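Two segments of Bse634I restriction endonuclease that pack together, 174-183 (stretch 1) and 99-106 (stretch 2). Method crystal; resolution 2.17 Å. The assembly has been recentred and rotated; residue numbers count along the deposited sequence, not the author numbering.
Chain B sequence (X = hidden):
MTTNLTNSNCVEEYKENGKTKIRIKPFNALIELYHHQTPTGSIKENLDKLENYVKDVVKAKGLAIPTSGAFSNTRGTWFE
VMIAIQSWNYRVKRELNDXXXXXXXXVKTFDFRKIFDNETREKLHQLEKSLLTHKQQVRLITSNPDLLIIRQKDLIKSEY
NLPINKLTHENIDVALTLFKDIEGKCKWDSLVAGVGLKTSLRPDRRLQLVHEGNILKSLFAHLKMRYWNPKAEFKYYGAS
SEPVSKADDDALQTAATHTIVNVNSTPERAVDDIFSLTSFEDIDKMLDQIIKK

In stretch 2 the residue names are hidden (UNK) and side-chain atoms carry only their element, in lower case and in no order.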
# COMPACT_ATOMS: atom_id res chain seq x y z
N VAL B 174 -14.58 -11.73 -39.60
CA VAL B 174 -13.64 -12.43 -38.75
C VAL B 174 -12.74 -11.46 -37.98
O VAL B 174 -12.42 -11.68 -36.81
CB VAL B 174 -12.77 -13.39 -39.58
CG1 VAL B 174 -11.58 -13.87 -38.77
CG2 VAL B 174 -13.59 -14.58 -40.01
N ALA B 175 -12.34 -10.38 -38.64
CA ALA B 175 -11.47 -9.39 -38.02
C ALA B 175 -12.20 -8.59 -36.94
O ALA B 175 -11.59 -8.12 -35.98
CB ALA B 175 -10.91 -8.44 -39.08
N LEU B 176 -13.52 -8.44 -37.09
CA LEU B 176 -14.31 -7.67 -36.14
C LEU B 176 -14.96 -8.47 -35.01
O LEU B 176 -15.59 -7.88 -34.13
CB LEU B 176 -15.39 -6.88 -36.89
CG LEU B 176 -14.91 -5.81 -37.89
CD1 LEU B 176 -16.11 -5.17 -38.58
CD2 LEU B 176 -14.09 -4.74 -37.15
N THR B 177 -14.81 -9.79 -35.03
CA THR B 177 -15.40 -10.64 -33.99
C THR B 177 -14.36 -11.56 -33.41
O THR B 177 -14.68 -12.59 -32.84
CB THR B 177 -16.54 -11.52 -34.55
OG1 THR B 177 -16.02 -12.39 -35.57
CG2 THR B 177 -17.66 -10.67 -35.12
N LEU B 178 -13.09 -11.18 -33.55
CA LEU B 178 -11.99 -11.98 -33.05
C LEU B 178 -12.06 -12.15 -31.53
O LEU B 178 -11.73 -13.20 -30.99
CB LEU B 178 -10.68 -11.30 -33.45
CG LEU B 178 -9.34 -12.04 -33.38
CD1 LEU B 178 -9.40 -13.37 -34.13
CD2 LEU B 178 -8.29 -11.14 -33.97
N PHE B 179 -12.52 -11.12 -30.83
CA PHE B 179 -12.63 -11.19 -29.38
C PHE B 179 -13.49 -12.35 -28.91
O PHE B 179 -13.34 -12.84 -27.79
CB PHE B 179 -13.20 -9.87 -28.85
CG PHE B 179 -14.51 -9.47 -29.48
CD1 PHE B 179 -15.70 -10.06 -29.06
CD2 PHE B 179 -14.55 -8.53 -30.49
CE1 PHE B 179 -16.91 -9.71 -29.64
CE2 PHE B 179 -15.76 -8.18 -31.07
CZ PHE B 179 -16.94 -8.77 -30.64
N LYS B 180 -14.40 -12.80 -29.77
CA LYS B 180 -15.28 -13.91 -29.43
C LYS B 180 -14.54 -15.25 -29.31
O LYS B 180 -14.93 -16.10 -28.53
CB LYS B 180 -16.39 -14.05 -30.48
CG LYS B 180 -17.39 -12.91 -30.55
CD LYS B 180 -18.42 -13.25 -31.60
CE LYS B 180 -19.46 -12.16 -31.77
NZ LYS B 180 -20.45 -12.55 -32.83
N ASP B 181 -13.47 -15.43 -30.08
CA ASP B 181 -12.67 -16.66 -30.04
C ASP B 181 -11.92 -16.84 -28.72
O ASP B 181 -11.65 -17.97 -28.29
CB ASP B 181 -11.62 -16.67 -31.16
CG ASP B 181 -12.22 -16.75 -32.54
OD1 ASP B 181 -13.45 -16.54 -32.67
OD2 ASP B 181 -11.46 -17.03 -33.50
N ILE B 182 -11.56 -15.73 -28.08
CA ILE B 182 -10.81 -15.82 -26.84
C ILE B 182 -11.61 -15.52 -25.59
O ILE B 182 -11.03 -15.43 -24.51
CB ILE B 182 -9.59 -14.88 -26.86
CG1 ILE B 182 -10.06 -13.43 -26.92
CG2 ILE B 182 -8.70 -15.19 -28.06
CD1 ILE B 182 -8.93 -12.45 -26.80
N GLU B 183 -12.92 -15.37 -25.71
CA GLU B 183 -13.75 -15.09 -24.55
C GLU B 183 -13.56 -16.14 -23.45
O GLU B 183 -13.70 -17.34 -23.70
CB GLU B 183 -15.23 -15.02 -24.94
CG GLU B 183 -16.22 -14.99 -23.75
CD GLU B 183 -17.64 -14.61 -24.16
OE1 GLU B 183 -18.03 -14.91 -25.32
OE2 GLU B 183 -18.38 -14.03 -23.33
N UNK B 99 1.16 -13.46 -30.32
CA UNK B 99 0.36 -12.25 -30.14
C UNK B 99 -0.95 -12.19 -30.91
O UNK B 99 -1.09 -12.76 -31.99
c UNK B 99 1.20 -11.03 -30.52
o UNK B 99 5.40 -9.79 -26.92
c UNK B 99 3.16 -9.44 -27.67
c UNK B 99 2.14 -9.75 -28.56
c UNK B 99 2.31 -10.70 -29.56
c UNK B 99 3.54 -11.35 -29.64
c UNK B 99 4.38 -10.10 -27.78
c UNK B 99 4.57 -11.06 -28.76
N UNK B 100 -1.90 -11.48 -30.33
CA UNK B 100 -3.20 -11.23 -30.93
C UNK B 100 -3.44 -9.75 -30.72
O UNK B 100 -3.33 -9.25 -29.60
c UNK B 100 -4.32 -12.03 -30.24
c UNK B 100 -4.47 -13.53 -30.51
c UNK B 100 -4.49 -13.78 -32.01
c UNK B 100 -5.76 -14.06 -29.87
N UNK B 101 -3.71 -9.05 -31.81
CA UNK B 101 -4.00 -7.63 -31.78
C UNK B 101 -5.47 -7.57 -32.21
O UNK B 101 -5.78 -7.67 -33.39
c UNK B 101 -0.65 -6.82 -33.43
c UNK B 101 -1.64 -7.18 -32.38
c UNK B 101 -3.35 -5.39 -32.68
c UNK B 101 -3.09 -6.87 -32.75
N UNK B 102 -6.36 -7.44 -31.23
CA UNK B 102 -7.80 -7.46 -31.48
C UNK B 102 -8.54 -6.13 -31.47
O UNK B 102 -8.37 -5.31 -30.57
c UNK B 102 -7.83 -9.74 -30.46
c UNK B 102 -8.48 -8.36 -30.45
c UNK B 102 -8.27 -10.62 -29.32
c UNK B 102 -9.97 -8.43 -30.73
N UNK B 103 -9.39 -5.95 -32.47
CA UNK B 103 -10.19 -4.74 -32.58
C UNK B 103 -11.42 -4.93 -31.71
O UNK B 103 -12.25 -5.80 -31.99
c UNK B 103 -10.60 -4.51 -34.03
c UNK B 103 -11.50 -0.87 -33.57
c UNK B 103 -11.70 -2.36 -33.59
n UNK B 103 -12.52 -0.30 -32.64
c UNK B 103 -10.66 -3.05 -34.41
N UNK B 104 -11.55 -4.13 -30.66
CA UNK B 104 -12.68 -4.25 -29.76
C UNK B 104 -13.83 -3.29 -30.02
O UNK B 104 -13.62 -2.14 -30.39
c UNK B 104 -12.21 -4.06 -28.31
s UNK B 104 -11.84 -6.74 -27.85
c UNK B 104 -11.19 -5.07 -27.84
c UNK B 104 -13.17 -6.58 -26.71
N UNK B 105 -15.07 -3.77 -29.83
CA UNK B 105 -16.29 -2.98 -30.02
C UNK B 105 -16.48 -2.16 -28.74
O UNK B 105 -15.59 -2.16 -27.89
c UNK B 105 -16.91 -5.07 -29.19
c UNK B 105 -15.41 -5.15 -29.44
c UNK B 105 -17.36 -4.04 -30.18
N UNK B 106 -17.61 -1.49 -28.58
CA UNK B 106 -17.81 -0.71 -27.37
C UNK B 106 -18.18 -1.65 -26.21
O UNK B 106 -18.68 -2.75 -26.43
c UNK B 106 -18.91 0.33 -27.57
o UNK B 106 -20.77 -1.15 -27.76
c UNK B 106 -20.27 -0.19 -27.17
n UNK B 106 -20.87 0.43 -26.15
O HOH W 1 -9.30 -7.55 -34.85
O HOH W 2 -12.10 -8.67 -33.03
O HOH W 3 -14.69 -5.30 -33.18

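Position 99 opens the strand with one carbon leading to a six-carbon ring that bears a single oxygen, and it lies out of reach of stretch 1. A phenol ring on a one-carbon stem is Tyr-99.

Position 100 carries four carbons, forked at the second, and its CA-to-CB bond points toward stretch 1. One terminal carbon lies 3.6 Å from CG2 of Ile-182. The fork beyond CB makes it Leu-100, and that carbon is CD1.

Position 101 also has four carbons, but the fork comes at the first and one arm is two carbons long. Its CA-to-CB bond points away from stretch 1, and the contact it does make is through its backbone O, 4.3 Å from CD2 of Leu-178. This is Ile-101.

Position 102 repeats that branched pattern and turns back toward stretch 1. The end of its long arm sits 3.2 Å from CD1 of Ile-182, a tight approach, while its short arm is 4.0 Å from CB of Phe-179. The inner carbon of the long arm lies 3.8 Å from CD2 of Leu-178. Beta branching with unequal arms gives Ile-102, whose CD1, CG2 and CG1 make these three contacts.

Position 103 has four carbons in a row ending in nitrogen. It starts toward stretch 1, with CB 4.2 Å from O of Ala-175, but its end leads away. The chain is that of Lys-103; its NZ donates a hydrogen bond to O of position 104, at 3.1 Å.

Position 104 is unbranched: two carbons, a sulfur, one more carbon. The sulfur approaches CB of Phe-179 to 3.6 Å and stands 5.1 Å from the ring centroid, obliquely. This is Met-104, all three chi angles m.

Position 105 has three carbons closing a ring onto the backbone N, and the carbon attached to that N lies 3.5 Å from CE2 of Phe-179. It is Pro-105, touching through CD.

Position 106 has two carbons, the second carrying one oxygen and one nitrogen, and stays out of reach: Asn-106.

The contact divides into apolar packing and a hydrated backbone seam. Leu-178, Phe-179 and Ile-182 all point toward the strand, where Leu-100 and Ile-102 face them. No direct hydrogen bond crosses; water does that work. Water 1 accepts from N of Lys-103 and donates to O of Ala-175, at 2.9 and 2.6 Å. Waters 2 and 3 both donate to O of Lys-103, and link it to O of Ala-175 and O of Leu-176 respectively. Here apolar side chains meet directly, while three waters join the backbone of Lys-103 to those of Ala-175, Leu-176 and, through a weak bond from N of Leu-178 to water 2, Leu-178.

Stretch 2, residues 99-106: YLIIKMPN
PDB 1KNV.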